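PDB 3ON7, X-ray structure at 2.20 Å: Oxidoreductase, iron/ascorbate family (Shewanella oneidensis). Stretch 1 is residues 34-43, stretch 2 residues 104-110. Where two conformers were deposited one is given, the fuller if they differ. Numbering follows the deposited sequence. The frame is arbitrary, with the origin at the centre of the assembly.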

# COMPACT_ATOMS: atom_id res chain seq x y z
N PRO B 34 34.83 -6.61 -14.91
CA PRO B 34 35.52 -7.17 -13.75
C PRO B 34 34.76 -8.16 -12.89
O PRO B 34 35.30 -8.62 -11.91
CB PRO B 34 35.83 -5.93 -12.88
CG PRO B 34 35.42 -4.76 -13.65
CD PRO B 34 34.46 -5.20 -14.69
N ILE B 35 33.51 -8.47 -13.22
CA ILE B 35 32.77 -9.39 -12.38
C ILE B 35 33.08 -10.84 -12.78
O ILE B 35 32.85 -11.27 -13.92
CB ILE B 35 31.28 -9.13 -12.42
CG1 ILE B 35 30.97 -7.74 -11.82
CG2 ILE B 35 30.55 -10.17 -11.63
CD1 ILE B 35 29.49 -7.48 -11.59
N ASP B 36 33.63 -11.56 -11.80
CA ASP B 36 34.08 -12.95 -11.98
C ASP B 36 33.02 -13.78 -12.70
O ASP B 36 31.91 -13.99 -12.18
CB ASP B 36 34.40 -13.56 -10.62
CG ASP B 36 34.91 -15.00 -10.71
OD1 ASP B 36 35.41 -15.41 -11.80
OD2 ASP B 36 34.81 -15.71 -9.68
N LYS B 37 33.40 -14.23 -13.89
CA LYS B 37 32.58 -15.04 -14.81
C LYS B 37 32.01 -16.29 -14.15
O LYS B 37 30.88 -16.74 -14.43
CB LYS B 37 33.49 -15.48 -15.98
CG LYS B 37 32.76 -15.83 -17.28
CD LYS B 37 33.74 -15.91 -18.45
N GLU B 38 32.83 -16.89 -13.30
CA GLU B 38 32.43 -18.15 -12.69
C GLU B 38 31.50 -17.91 -11.51
O GLU B 38 30.75 -18.80 -11.16
CB GLU B 38 33.64 -19.03 -12.34
CG GLU B 38 34.48 -18.63 -11.13
CD GLU B 38 35.30 -19.81 -10.58
OE1 GLU B 38 36.18 -20.33 -11.32
OE2 GLU B 38 35.07 -20.22 -9.40
N LEU B 39 31.52 -16.71 -10.93
CA LEU B 39 30.52 -16.35 -9.93
C LEU B 39 29.14 -16.30 -10.60
O LEU B 39 28.18 -16.90 -10.12
CB LEU B 39 30.86 -15.02 -9.25
CG LEU B 39 29.86 -14.51 -8.19
CD1 LEU B 39 29.73 -15.46 -6.97
CD2 LEU B 39 30.25 -13.13 -7.73
N VAL B 40 29.07 -15.62 -11.75
CA VAL B 40 27.81 -15.51 -12.49
C VAL B 40 27.27 -16.89 -12.89
O VAL B 40 26.07 -17.12 -12.81
CB VAL B 40 27.97 -14.59 -13.72
CG1 VAL B 40 26.71 -14.55 -14.55
CG2 VAL B 40 28.35 -13.20 -13.27
N GLU B 41 28.16 -17.80 -13.29
CA GLU B 41 27.78 -19.16 -13.67
C GLU B 41 27.32 -19.95 -12.44
O GLU B 41 26.39 -20.73 -12.51
CB GLU B 41 28.96 -19.90 -14.36
CG GLU B 41 29.42 -19.33 -15.70
CD GLU B 41 30.89 -19.75 -16.10
OE1 GLU B 41 31.48 -20.67 -15.47
OE2 GLU B 41 31.45 -19.14 -17.06
N ARG B 42 28.03 -19.78 -11.32
CA ARG B 42 27.71 -20.47 -10.07
C ARG B 42 26.29 -20.04 -9.62
O ARG B 42 25.50 -20.86 -9.13
CB ARG B 42 28.78 -20.16 -9.00
CG ARG B 42 29.44 -21.39 -8.36
CD ARG B 42 30.93 -21.20 -8.00
NE ARG B 42 31.15 -20.20 -6.95
CZ ARG B 42 31.92 -19.11 -7.04
NH1 ARG B 42 32.61 -18.83 -8.15
NH2 ARG B 42 32.02 -18.28 -6.00
N ILE B 43 25.99 -18.76 -9.79
CA ILE B 43 24.69 -18.19 -9.45
C ILE B 43 23.57 -18.72 -10.36
O ILE B 43 22.52 -19.11 -9.86
CB ILE B 43 24.76 -16.64 -9.42
CG1 ILE B 43 25.44 -16.19 -8.12
CG2 ILE B 43 23.39 -15.99 -9.51
CD1 ILE B 43 25.95 -14.78 -8.17
N ALA B 104 25.50 -16.09 0.40
CA ALA B 104 26.88 -15.65 0.21
C ALA B 104 27.13 -15.21 -1.22
O ALA B 104 27.62 -14.12 -1.46
CB ALA B 104 27.86 -16.74 0.60
N ASN B 105 26.77 -16.06 -2.17
CA ASN B 105 27.03 -15.78 -3.57
C ASN B 105 26.20 -14.63 -4.09
O ASN B 105 26.69 -13.78 -4.85
CB ASN B 105 26.81 -17.03 -4.43
CG ASN B 105 27.94 -18.07 -4.26
OD1 ASN B 105 29.01 -17.75 -3.76
ND2 ASN B 105 27.70 -19.29 -4.68
N ILE B 106 24.93 -14.57 -3.69
CA ILE B 106 24.07 -13.57 -4.28
C ILE B 106 24.40 -12.19 -3.72
O ILE B 106 24.38 -11.23 -4.46
CB ILE B 106 22.57 -13.92 -4.17
CG1 ILE B 106 21.79 -13.24 -5.29
CG2 ILE B 106 21.99 -13.57 -2.80
CD1 ILE B 106 22.38 -13.43 -6.67
N LEU B 107 24.74 -12.10 -2.43
CA LEU B 107 25.16 -10.82 -1.87
C LEU B 107 26.59 -10.42 -2.33
O LEU B 107 26.88 -9.25 -2.45
CB LEU B 107 25.04 -10.81 -0.34
CG LEU B 107 23.60 -10.92 0.20
CD1 LEU B 107 23.57 -10.81 1.71
CD2 LEU B 107 22.68 -9.88 -0.43
N ALA B 108 27.47 -11.38 -2.57
CA ALA B 108 28.77 -11.07 -3.17
C ALA B 108 28.55 -10.51 -4.57
O ALA B 108 29.18 -9.53 -4.95
CB ALA B 108 29.68 -12.31 -3.21
N TYR B 109 27.62 -11.08 -5.32
CA TYR B 109 27.32 -10.55 -6.65
C TYR B 109 26.71 -9.14 -6.57
O TYR B 109 27.14 -8.24 -7.29
CB TYR B 109 26.40 -11.48 -7.46
CG TYR B 109 26.01 -10.83 -8.77
CD1 TYR B 109 26.86 -10.87 -9.85
CD2 TYR B 109 24.80 -10.13 -8.90
CE1 TYR B 109 26.53 -10.26 -11.04
CE2 TYR B 109 24.47 -9.50 -10.08
CZ TYR B 109 25.34 -9.57 -11.15
OH TYR B 109 25.05 -8.95 -12.34
N TYR B 110 25.71 -8.96 -5.71
CA TYR B 110 25.08 -7.66 -5.46
C TYR B 110 26.12 -6.58 -5.14
O TYR B 110 26.03 -5.45 -5.64
CB TYR B 110 24.10 -7.77 -4.29
CG TYR B 110 23.34 -6.50 -3.92
CD1 TYR B 110 23.88 -5.56 -3.04
CD2 TYR B 110 22.04 -6.29 -4.38
CE1 TYR B 110 23.15 -4.39 -2.70
CE2 TYR B 110 21.31 -5.15 -4.04
CZ TYR B 110 21.87 -4.21 -3.20
OH TYR B 110 21.12 -3.09 -2.87

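What does Tyr109 do for this contact? It has more of its surface covered by the other stretch than any other residue here, and the cover is hydrocarbon. Its CA-to-CB bond points sideways, and with chi1 near 175° (t), the ring reaches Ile35 and Val40. Ile35 CG2 and Val40 CG2 each lie 4.1 Å from Tyr109 CE1, while nearer the backbone Leu39 CD2 comes within 4.2 Å of Tyr109 CB. A long aromatic side chain suits this place because it can meet both the loop before the helix and the helix itself.

How does Ile43 fit against the second helix? Its CA-to-CB bond points toward that helix, and the branched side chain spans one turn of it. Ile43 CD1 packs tightly on Tyr109 CB at 3.4 Å and lies 3.5 Å from Asn105 O, a carbonyl already accepting from Tyr109 N within its own helix. Ile43 CG2 touches Ile106 CD1 at 4.0 Å, and Ile43 CD1 lies almost as near, at 4.1 Å from Ile106 CD1.

Why does a polar Asn105 belong in such an apolar seam? Its CA-to-CB bond points toward the first helix, and Asn105 CA is 6.8 Å from Ile43 CA, the closest CA pair; it is well covered by the other stretch yet partly exposed. Asn105 OD1 lies 4.0 Å from Leu39 CD1 and 3.8 Å from Arg42 NH2, contacts without a hydrogen bond; Asn105 ND2 is satisfied elsewhere in the structure. Arg42 itself is tied back to its own helix by a salt bridge, NH1 to Glu38 OE2 at 3.1 Å.

What, then, holds the segments together? No hydrogen bond crosses between them, so the direct contact rests on packing, with 385 Å² buried in total. The helix axes approach to 10.0 Å at 135° between their directions, leaving room for interleaved side chains such as Leu39, Ile43 and Tyr109.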